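Local atomic coordinates of malonyl CoA-acyl carrier protein transacylase (Burkholderia pseudomallei, PDB entry 3G87), a protein that probably catalyses the transfer of the malonyl group from malonyl-CoA to holo-acyl carrier protein, releasing free CoA. Residues A38-S43 and T109-V114; Y75-D80 and T272-G277; A173-L178 and V184-L189; S228-E233 and I255-A260. One frame throughout, in Å; residues are numbered along the deposited sequence.

Interaction 1: residues A38-S43 and T109-V114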
# COMPACT_ATOMS: atom_id res chain seq x y z
N ALA A 38 8.00 -21.32 -5.14
CA ALA A 38 9.44 -21.61 -4.99
C ALA A 38 10.21 -20.47 -4.31
O ALA A 38 11.23 -20.71 -3.66
CB ALA A 38 10.08 -22.01 -6.35
N VAL A 39 9.72 -19.23 -4.43
CA VAL A 39 10.42 -18.10 -3.88
C VAL A 39 10.18 -18.06 -2.36
O VAL A 39 11.08 -17.78 -1.54
CB VAL A 39 9.95 -16.79 -4.54
CG1 VAL A 39 10.25 -15.59 -3.61
CG2 VAL A 39 10.61 -16.57 -5.97
N LEU A 40 8.95 -18.41 -2.02
CA LEU A 40 8.40 -18.25 -0.70
C LEU A 40 8.60 -19.49 0.17
O LEU A 40 8.76 -19.36 1.41
CB LEU A 40 6.91 -17.98 -0.84
CG LEU A 40 6.53 -16.57 -1.30
CD1 LEU A 40 5.08 -16.61 -1.62
CD2 LEU A 40 6.76 -15.48 -0.25
N GLY A 41 8.63 -20.67 -0.45
CA GLY A 41 8.82 -21.90 0.30
C GLY A 41 7.52 -22.39 0.94
O GLY A 41 7.55 -23.21 1.84
N TYR A 42 6.37 -21.91 0.45
CA TYR A 42 5.07 -22.45 0.87
C TYR A 42 4.05 -22.19 -0.23
O TYR A 42 4.35 -21.47 -1.20
CB TYR A 42 4.63 -21.84 2.20
CG TYR A 42 4.55 -20.33 2.22
CD1 TYR A 42 3.49 -19.66 1.58
CD2 TYR A 42 5.50 -19.58 2.91
CE1 TYR A 42 3.38 -18.30 1.59
CE2 TYR A 42 5.41 -18.22 2.94
CZ TYR A 42 4.33 -17.57 2.26
OH TYR A 42 4.20 -16.20 2.28
N SER A 43 2.86 -22.76 -0.11
CA SER A 43 1.88 -22.59 -1.18
C SER A 43 1.18 -21.25 -1.05
O SER A 43 0.55 -20.98 -0.05
CB SER A 43 0.83 -23.70 -1.15
OG SER A 43 -0.09 -23.55 -2.25
N THR A 109 11.12 -11.04 -9.04
CA THR A 109 12.00 -10.14 -8.38
C THR A 109 11.21 -9.28 -7.42
O THR A 109 11.67 -9.02 -6.37
CB THR A 109 12.82 -9.31 -9.37
OG1 THR A 109 13.64 -10.14 -10.14
CG2 THR A 109 13.69 -8.37 -8.67
N GLY A 110 10.01 -8.88 -7.77
CA GLY A 110 9.15 -8.10 -6.88
C GLY A 110 8.76 -8.92 -5.67
O GLY A 110 8.79 -8.42 -4.53
N LEU A 111 8.45 -10.21 -5.90
CA LEU A 111 8.04 -11.06 -4.83
C LEU A 111 9.22 -11.23 -3.89
O LEU A 111 9.07 -11.11 -2.66
CB LEU A 111 7.48 -12.40 -5.35
CG LEU A 111 7.03 -13.44 -4.30
CD1 LEU A 111 5.87 -12.91 -3.40
CD2 LEU A 111 6.62 -14.72 -4.97
N LYS A 112 10.42 -11.42 -4.44
CA LYS A 112 11.60 -11.43 -3.59
C LYS A 112 11.78 -10.15 -2.77
O LYS A 112 12.10 -10.22 -1.56
CB LYS A 112 12.85 -11.70 -4.42
CG LYS A 112 13.05 -13.14 -4.80
CD LYS A 112 13.94 -13.15 -6.01
CE LYS A 112 14.79 -14.37 -6.08
NZ LYS A 112 15.08 -14.79 -7.50
N LEU A 113 11.57 -8.99 -3.38
CA LEU A 113 11.66 -7.77 -2.59
C LEU A 113 10.61 -7.72 -1.47
O LEU A 113 10.93 -7.28 -0.36
CB LEU A 113 11.57 -6.53 -3.46
CG LEU A 113 12.60 -6.29 -4.57
CD1 LEU A 113 12.10 -5.10 -5.40
CD2 LEU A 113 14.10 -6.04 -4.09
N VAL A 114 9.40 -8.19 -1.77
CA VAL A 114 8.27 -8.18 -0.87
C VAL A 114 8.43 -9.07 0.36
O VAL A 114 8.16 -8.67 1.43
CB VAL A 114 6.95 -8.45 -1.61
CG1 VAL A 114 5.90 -8.81 -0.70
CG2 VAL A 114 6.52 -7.31 -2.42
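At the junction of helix 30-40 with helix 107-123, Val39 and Leu40 from the last turn of the first helix close on Leu111 and Lys112 of the second. Val39 points at the partner helix and lies between its two residues. With CG1 anti to the backbone N (chi1 157°), that methyl meets Leu111 CG at 3.9 Å, while Val39 CB sits 3.9 Å from Leu111 CD2; the two side chains run past each other in opposite directions. The same Val39 CG1 touches Lys112 CG, also at 3.9 Å, so the lysine joins through its aliphatic stem, crossing the valine at about a right angle. This is helix-to-helix packing within the acyltransferase domain, and no hydrogen bond crosses it. Leu40 starts out beside the interface, but its branched end comes nearer and crosses Leu111 at about a right angle: Leu40 CG lies 4.1 Å from Leu111 CD2, and Leu40 CD2 4.2 Å from Leu111 CD1. Helix 59-81 supplies a third wall, with Pro64 against Leu40 and Tyr67 and Val68 against the buried Leu111. Just past the helix end, at Gly41, phi turns positive, and the chain then folds Tyr42 back until Leu40 CB stands over the centre of its ring, 4.0 Å above the plane.

Interaction 2: residues Y75-D80 and T272-G277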
# COMPACT_ATOMS: atom_id res chain seq x y z
N TYR A 75 -2.49 -9.14 -14.44
CA TYR A 75 -2.37 -9.96 -15.66
C TYR A 75 -3.71 -10.42 -16.24
O TYR A 75 -3.89 -10.33 -17.44
CB TYR A 75 -1.48 -11.16 -15.44
CG TYR A 75 -0.05 -10.83 -15.03
CD1 TYR A 75 0.75 -9.91 -15.76
CD2 TYR A 75 0.50 -11.43 -13.90
CE1 TYR A 75 2.04 -9.62 -15.37
CE2 TYR A 75 1.79 -11.12 -13.50
CZ TYR A 75 2.55 -10.25 -14.24
OH TYR A 75 3.84 -10.03 -13.80
N ALA A 76 -4.66 -10.84 -15.41
CA ALA A 76 -5.98 -11.16 -15.95
C ALA A 76 -6.58 -9.93 -16.67
O ALA A 76 -7.05 -10.01 -17.79
CB ALA A 76 -6.98 -11.70 -14.84
N LYS A 77 -6.59 -8.80 -15.99
CA LYS A 77 -7.09 -7.60 -16.56
C LYS A 77 -6.41 -7.27 -17.88
O LYS A 77 -7.09 -6.92 -18.84
CB LYS A 77 -6.90 -6.47 -15.58
CG LYS A 77 -7.32 -5.11 -16.12
CD LYS A 77 -8.82 -5.04 -16.07
CE LYS A 77 -9.28 -3.71 -16.57
NZ LYS A 77 -10.78 -3.75 -16.47
N CYS A 78 -5.10 -7.35 -17.99
CA CYS A 78 -4.43 -6.99 -19.21
C CYS A 78 -4.83 -7.82 -20.41
O CYS A 78 -5.11 -7.31 -21.43
CB CYS A 78 -2.92 -7.01 -19.04
SG CYS A 78 -2.24 -5.65 -18.14
N GLU A 79 -4.86 -9.11 -20.21
CA GLU A 79 -5.24 -10.07 -21.21
C GLU A 79 -6.69 -10.00 -21.66
O GLU A 79 -6.94 -10.10 -22.78
CB GLU A 79 -4.89 -11.49 -20.78
CG GLU A 79 -3.47 -11.74 -20.64
CD GLU A 79 -3.11 -13.12 -20.09
OE1 GLU A 79 -3.93 -14.01 -19.91
OE2 GLU A 79 -1.94 -13.33 -19.83
N ASP A 80 -7.61 -9.82 -20.76
CA ASP A 80 -8.99 -9.91 -21.06
C ASP A 80 -9.54 -8.61 -21.59
O ASP A 80 -10.23 -8.60 -22.52
CB ASP A 80 -9.79 -10.40 -19.86
CG ASP A 80 -9.28 -11.69 -19.31
OD1 ASP A 80 -8.56 -12.39 -19.96
OD2 ASP A 80 -9.62 -11.98 -18.20
N THR A 272 -8.69 2.19 -11.88
CA THR A 272 -9.09 0.81 -11.89
C THR A 272 -8.33 0.09 -10.79
O THR A 272 -7.11 -0.01 -10.87
CB THR A 272 -8.76 0.20 -13.22
OG1 THR A 272 -9.28 1.02 -14.29
CG2 THR A 272 -9.32 -1.28 -13.27
N GLU A 273 -9.06 -0.40 -9.78
CA GLU A 273 -8.45 -1.11 -8.69
C GLU A 273 -8.19 -2.52 -9.10
O GLU A 273 -9.14 -3.27 -9.47
CB GLU A 273 -9.33 -1.11 -7.44
CG GLU A 273 -8.68 -1.69 -6.18
CD GLU A 273 -9.41 -1.25 -4.90
OE1 GLU A 273 -10.52 -0.68 -5.02
OE2 GLU A 273 -8.89 -1.44 -3.77
N LEU A 274 -6.91 -2.90 -9.05
CA LEU A 274 -6.55 -4.26 -9.42
C LEU A 274 -6.06 -5.11 -8.22
O LEU A 274 -4.93 -5.01 -7.77
CB LEU A 274 -5.55 -4.22 -10.57
CG LEU A 274 -6.26 -3.65 -11.81
CD1 LEU A 274 -5.29 -3.34 -12.95
CD2 LEU A 274 -7.33 -4.62 -12.32
N GLY A 275 -6.94 -5.94 -7.69
CA GLY A 275 -6.61 -6.76 -6.55
C GLY A 275 -7.87 -7.08 -5.78
O GLY A 275 -8.95 -6.72 -6.25
N HIS A 276 -7.76 -7.72 -4.63
CA HIS A 276 -8.99 -8.15 -3.94
C HIS A 276 -9.63 -6.96 -3.23
O HIS A 276 -8.93 -6.14 -2.63
CB HIS A 276 -8.71 -9.31 -2.92
CG HIS A 276 -9.90 -9.69 -2.07
ND1 HIS A 276 -10.92 -10.52 -2.51
CD2 HIS A 276 -10.23 -9.33 -0.80
CE1 HIS A 276 -11.81 -10.67 -1.54
NE2 HIS A 276 -11.43 -9.96 -0.50
N GLY A 277 -10.95 -6.85 -3.32
CA GLY A 277 -11.72 -5.84 -2.58
C GLY A 277 -11.86 -4.53 -3.32
O GLY A 277 -11.35 -4.38 -4.45
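Lys77, on helix 59-81, lays its hydrocarbon chain across Leu274 and reaches Thr272 at the end of strand 269-273. The contacts across the pair are all van der Waals, and those with Leu274 are the closer. Leu274 CD2 is 3.8 Å from Lys77 CB and equally 3.8 Å from Lys77 CG, with Lys77 CD a little farther off at 4.1 Å; the other methyl, Leu274 CD1, comes within 4.2 Å of Lys77 CG. The two side chains cross at about a right angle, and one leucine methyl meets three successive methylenes. The lysine leaves its helix with CG anti to the backbone N, bends at chi2 (77°) and then runs straight, which carries its far end along to the strand. There Lys77 CE and Thr272 CG2 meet tip to tip at 4.1 Å.

Polar groups look to other partners. Thr272 OG1 is hydrogen-bonded to Asn7, and backbone bonds tie Thr272 and Leu274 to the neighbouring strand 6-11, whose Phe9 and Phe11 pack on Leu274. Lys77 NZ has a long, weak ion pair with Glu83. The lysine is thus used here for its apolar length: its methylenes cover a buried leucine just past strand 269-273, an outermost strand of the parallel sheet, while its charged end lies beyond that leucine, at most weakly paired.

Interaction 3: residues A173-L178 and V184-L189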
# COMPACT_ATOMS: atom_id res chain seq x y z
N ALA A 173 -3.14 2.98 21.98
CA ALA A 173 -4.17 2.54 22.89
C ALA A 173 -4.86 3.72 23.60
O ALA A 173 -6.04 3.84 23.58
CB ALA A 173 -3.57 1.61 23.87
N ARG A 174 -4.07 4.62 24.16
CA ARG A 174 -4.61 5.84 24.75
C ARG A 174 -5.31 6.78 23.82
O ARG A 174 -6.12 7.50 24.25
CB ARG A 174 -3.58 6.58 25.57
CG ARG A 174 -2.63 5.69 26.14
CD ARG A 174 -2.22 5.98 27.51
NE ARG A 174 -1.04 5.18 27.76
CZ ARG A 174 -0.59 4.73 28.93
NH1 ARG A 174 -1.22 4.96 30.06
NH2 ARG A 174 0.51 4.02 28.91
N ALA A 175 -4.98 6.75 22.54
CA ALA A 175 -5.64 7.57 21.55
C ALA A 175 -7.09 7.26 21.38
O ALA A 175 -7.83 8.14 21.06
CB ALA A 175 -4.96 7.47 20.24
N GLU A 176 -7.47 6.02 21.59
CA GLU A 176 -8.85 5.62 21.42
C GLU A 176 -9.83 6.56 22.05
O GLU A 176 -10.74 6.99 21.44
CB GLU A 176 -9.15 4.20 21.92
CG GLU A 176 -10.63 3.92 21.97
CD GLU A 176 -11.03 2.47 21.86
OE1 GLU A 176 -11.77 2.10 20.96
OE2 GLU A 176 -10.67 1.70 22.72
N ALA A 177 -9.60 6.85 23.29
CA ALA A 177 -10.39 7.75 24.03
C ALA A 177 -10.40 9.15 23.45
O ALA A 177 -11.29 9.89 23.74
CB ALA A 177 -9.94 7.77 25.43
N LEU A 178 -9.42 9.52 22.64
CA LEU A 178 -9.34 10.89 22.17
C LEU A 178 -10.02 11.14 20.88
O LEU A 178 -10.23 12.24 20.52
CB LEU A 178 -7.92 11.37 22.08
CG LEU A 178 -7.02 11.11 23.25
CD1 LEU A 178 -5.63 11.33 22.93
CD2 LEU A 178 -7.44 11.90 24.38
N VAL A 184 -15.98 12.14 14.61
CA VAL A 184 -14.73 11.43 14.77
C VAL A 184 -14.85 10.01 15.29
O VAL A 184 -15.41 9.79 16.31
CB VAL A 184 -13.83 12.21 15.71
CG1 VAL A 184 -12.46 11.73 15.63
CG2 VAL A 184 -13.87 13.63 15.36
N ARG A 185 -14.30 9.06 14.54
CA ARG A 185 -14.27 7.64 14.94
C ARG A 185 -12.85 7.05 14.89
O ARG A 185 -11.96 7.59 14.24
CB ARG A 185 -15.22 6.81 14.08
CG ARG A 185 -16.75 7.00 14.36
CD ARG A 185 -17.67 5.96 13.58
NE ARG A 185 -17.71 6.16 12.11
CZ ARG A 185 -17.51 5.20 11.19
NH1 ARG A 185 -17.30 3.92 11.55
NH2 ARG A 185 -17.55 5.52 9.89
N TYR A 186 -12.66 5.96 15.60
CA TYR A 186 -11.36 5.35 15.76
C TYR A 186 -11.39 3.86 15.54
O TYR A 186 -12.22 3.20 16.01
CB TYR A 186 -10.81 5.68 17.14
CG TYR A 186 -9.61 4.92 17.66
CD1 TYR A 186 -8.39 5.53 17.79
CD2 TYR A 186 -9.74 3.65 18.09
CE1 TYR A 186 -7.35 4.88 18.30
CE2 TYR A 186 -8.70 2.99 18.59
CZ TYR A 186 -7.49 3.61 18.69
OH TYR A 186 -6.44 2.92 19.19
N LEU A 187 -10.44 3.35 14.80
CA LEU A 187 -10.32 1.92 14.61
C LEU A 187 -8.92 1.38 14.76
O LEU A 187 -8.08 1.66 13.99
CB LEU A 187 -10.95 1.52 13.28
CG LEU A 187 -11.07 0.07 12.82
CD1 LEU A 187 -11.80 -0.86 13.79
CD2 LEU A 187 -11.57 -0.07 11.40
N ARG A 188 -8.70 0.58 15.77
CA ARG A 188 -7.45 -0.13 15.95
C ARG A 188 -7.23 -1.13 14.84
O ARG A 188 -8.14 -1.84 14.46
CB ARG A 188 -7.38 -0.85 17.29
CG ARG A 188 -6.06 -1.55 17.55
CD ARG A 188 -5.12 -0.76 18.38
NE ARG A 188 -3.83 -1.35 18.69
CZ ARG A 188 -3.36 -1.46 19.91
NH1 ARG A 188 -4.08 -1.07 20.93
NH2 ARG A 188 -2.18 -1.97 20.13
N LEU A 189 -6.02 -1.17 14.31
CA LEU A 189 -5.73 -2.04 13.20
C LEU A 189 -4.93 -3.21 13.67
O LEU A 189 -4.41 -3.20 14.74
CB LEU A 189 -4.98 -1.33 12.09
CG LEU A 189 -5.46 -0.02 11.51
CD1 LEU A 189 -4.60 0.35 10.39
CD2 LEU A 189 -6.84 -0.08 11.06
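Tyr186 presents a ring face to the backbone of Glu176, and this CH-pi contact is the centre of the pairing. Glu176 CA stands over the middle of the ring, 3.5 Å from its centroid and only 10° off the normal. Glu176 N lies 3.5 Å from Tyr186 CE1, whereas Glu176 CB is 3.6 Å from Tyr186 CE2, so the glutamate spans the ring from one side to the other. Its chain continues beyond CB, extended past CG, and takes the carboxylate along the same flank of the tyrosine: Glu176 OE1 is 3.8 Å from Tyr186 CD2, with the carboxylate and ring planes 40° apart. Ala175 adds an apolar touch, its CB 4.0 Å from Tyr186 CE1. Farther along the strand, Arg188 bends at chi2 (97°) and brings NH1 to 4.0 Å from Ala173 CB.

Around this shell, the Tyr186 hydroxyl is hydrogen-bonded to the backbone O of Ile172, one residue before the 173-178 segment, which pins the far end of the ring to the helix while its CA belongs to the strand. Ala130 and Ile132 of strand 127-133 also touch the tyrosine. Backbone bonds of Arg185 and Leu187 with that strand hold 185-188 in place as an outermost strand of the antiparallel sheet. Tyr186 and Arg188 point toward the helix, while the alternate residues Arg185 and Leu187 point away. Helix 169-175 thus packs on one face of the four-stranded antiparallel sheet, an alpha/beta layer characteristic of the small, ferredoxin-like subdomain of malonyl-CoA:ACP transacylases.

Interaction 4: residues S228-E233 and I255-A260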
# COMPACT_ATOMS: atom_id res chain seq x y z
N SER A 228 6.57 10.85 -2.09
CA SER A 228 6.52 12.19 -2.65
C SER A 228 5.18 12.64 -3.25
O SER A 228 5.00 13.81 -3.60
CB SER A 228 7.56 12.29 -3.76
OG SER A 228 7.15 11.46 -4.85
N ALA A 229 4.26 11.70 -3.43
CA ALA A 229 3.04 12.00 -4.11
C ALA A 229 3.33 12.51 -5.54
O ALA A 229 2.53 13.24 -6.14
CB ALA A 229 2.23 13.02 -3.31
N ARG A 230 4.47 12.09 -6.09
CA ARG A 230 4.85 12.51 -7.44
C ARG A 230 5.46 11.32 -8.20
O ARG A 230 5.83 10.34 -7.57
CB ARG A 230 5.85 13.68 -7.37
CG ARG A 230 5.31 15.04 -6.83
CD ARG A 230 4.27 15.61 -7.76
NE ARG A 230 3.77 16.93 -7.36
CZ ARG A 230 2.79 17.15 -6.48
NH1 ARG A 230 2.18 16.16 -5.82
NH2 ARG A 230 2.44 18.40 -6.23
N PRO A 231 5.56 11.39 -9.50
CA PRO A 231 6.19 10.33 -10.27
C PRO A 231 7.62 9.96 -9.79
O PRO A 231 8.42 10.81 -9.55
CB PRO A 231 6.23 10.93 -11.65
CG PRO A 231 5.40 12.02 -11.64
CD PRO A 231 5.23 12.52 -10.35
N TYR A 232 7.88 8.68 -9.62
CA TYR A 232 9.21 8.14 -9.45
C TYR A 232 10.20 8.75 -10.45
O TYR A 232 9.98 8.80 -11.62
CB TYR A 232 9.21 6.62 -9.56
CG TYR A 232 9.17 5.80 -8.29
CD1 TYR A 232 7.99 5.38 -7.74
CD2 TYR A 232 10.32 5.38 -7.68
CE1 TYR A 232 7.95 4.66 -6.66
CE2 TYR A 232 10.29 4.66 -6.58
CZ TYR A 232 9.10 4.28 -6.06
OH TYR A 232 9.08 3.53 -4.95
N GLU A 233 11.31 9.24 -9.97
CA GLU A 233 12.27 9.85 -10.83
C GLU A 233 13.06 8.78 -11.53
O GLU A 233 13.18 7.74 -11.04
CB GLU A 233 13.20 10.72 -10.03
CG GLU A 233 12.72 12.11 -9.83
CD GLU A 233 13.50 12.80 -8.78
OE1 GLU A 233 14.46 13.47 -9.17
OE2 GLU A 233 13.19 12.64 -7.58
N ILE A 255 -3.41 10.71 -5.52
CA ILE A 255 -4.62 10.80 -6.27
C ILE A 255 -4.88 12.21 -6.77
O ILE A 255 -5.06 12.40 -7.92
CB ILE A 255 -5.84 10.30 -5.46
CG1 ILE A 255 -5.61 8.90 -4.98
CG2 ILE A 255 -7.11 10.42 -6.22
CD1 ILE A 255 -5.51 7.94 -6.03
N ARG A 256 -4.91 13.17 -5.88
CA ARG A 256 -5.09 14.59 -6.24
C ARG A 256 -4.06 15.08 -7.30
O ARG A 256 -4.39 15.87 -8.21
CB ARG A 256 -5.04 15.46 -4.98
CG ARG A 256 -6.36 15.47 -4.22
CD ARG A 256 -6.30 16.32 -2.92
NE ARG A 256 -7.61 16.72 -2.44
CZ ARG A 256 -7.83 17.40 -1.30
NH1 ARG A 256 -6.81 17.74 -0.48
NH2 ARG A 256 -9.08 17.74 -0.95
N TYR A 257 -2.82 14.61 -7.20
CA TYR A 257 -1.86 14.92 -8.23
C TYR A 257 -2.35 14.35 -9.56
O TYR A 257 -2.22 15.02 -10.57
CB TYR A 257 -0.46 14.37 -7.90
CG TYR A 257 0.55 14.57 -9.02
CD1 TYR A 257 1.13 15.82 -9.25
CD2 TYR A 257 0.92 13.51 -9.88
CE1 TYR A 257 2.05 16.02 -10.30
CE2 TYR A 257 1.86 13.70 -10.93
CZ TYR A 257 2.44 14.95 -11.12
OH TYR A 257 3.38 15.18 -12.14
N LEU A 258 -2.91 13.15 -9.58
CA LEU A 258 -3.41 12.62 -10.84
C LEU A 258 -4.59 13.39 -11.36
O LEU A 258 -4.65 13.62 -12.56
CB LEU A 258 -3.80 11.13 -10.77
CG LEU A 258 -2.54 10.30 -10.44
CD1 LEU A 258 -2.86 8.87 -10.01
CD2 LEU A 258 -1.49 10.39 -11.54
N LEU A 259 -5.51 13.78 -10.47
CA LEU A 259 -6.69 14.57 -10.88
C LEU A 259 -6.31 15.90 -11.56
O LEU A 259 -6.85 16.22 -12.62
CB LEU A 259 -7.62 14.84 -9.68
CG LEU A 259 -8.25 13.59 -9.03
CD1 LEU A 259 -9.09 13.97 -7.87
CD2 LEU A 259 -9.08 12.76 -10.01
N ALA A 260 -5.36 16.63 -10.97
CA ALA A 260 -4.81 17.90 -11.52
C ALA A 260 -4.03 17.70 -12.83
O ALA A 260 -4.13 18.50 -13.76
CB ALA A 260 -3.90 18.58 -10.50
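An ST turn lies in the loop between strand 223-224 and helix 237-243, and its last residue, Arg230, and the following Pro231 settle on the ring of Tyr257 from helix 251-264. Ser228 OG accepts the hydrogen bond of the turn from Arg230 N at 3.0 Å. Tyr257 leaves its helix with CG anti to the backbone N (chi1 175°), which aims the ring at the loop. Over one face of that ring, toward its rim, comes Arg230 CD, 3.7 Å from the centroid in a CH-pi contact and 3.4 Å from Tyr257 CE1. The guanidinium follows nearly flat, its plane 18° from that of the ring, with Tyr257 CD1 3.2 Å above the guanidinium plane. A bend at chi2 turns the arginine back to its own loop, where Arg230 NH1 donates to Ala229 O at 3.0 Å. This bond lies in the guanidinium plane but meets the carbonyl from above its plane, which should limit the rotation of the flat group over the tyrosine. Pro231 sits by the other side of the ring: its CD is 3.6 Å from Tyr257 CE2, the two side chains crossing at about a right angle. Ala229 O also lies close, 3.6 Å from Tyr257 CB. Tyr257 also touches Ile224, so the contact fastens a loop at the end of the parallel sheet to a helix flanking that sheet, as in the alpha/beta-hydrolase-like large subdomain of this acyltransferase family.

How the interactions relate
Interactions 1, 2 and 4 are partly buried, whereas interaction 3 is a surface contact, its centre about 34 Å from that of interaction 2 and on the opposite side of the chain's centre. Helix 59-81 connects the first two: it provides Lys77 in interaction 2 and backs the leucines of interaction 1. Interactions 2 and 4 both border the parallel sheet, through strand 269-273 and the helix just before it in sequence; interaction 3 belongs to the antiparallel sheet. Chemistry follows place. Aliphatic side chains and lysine stems make the contacts in 1 and 2, while a tyrosine face receives a glutamate backbone in 3 and an arginine in 4. None has a hydrogen bond between its segments.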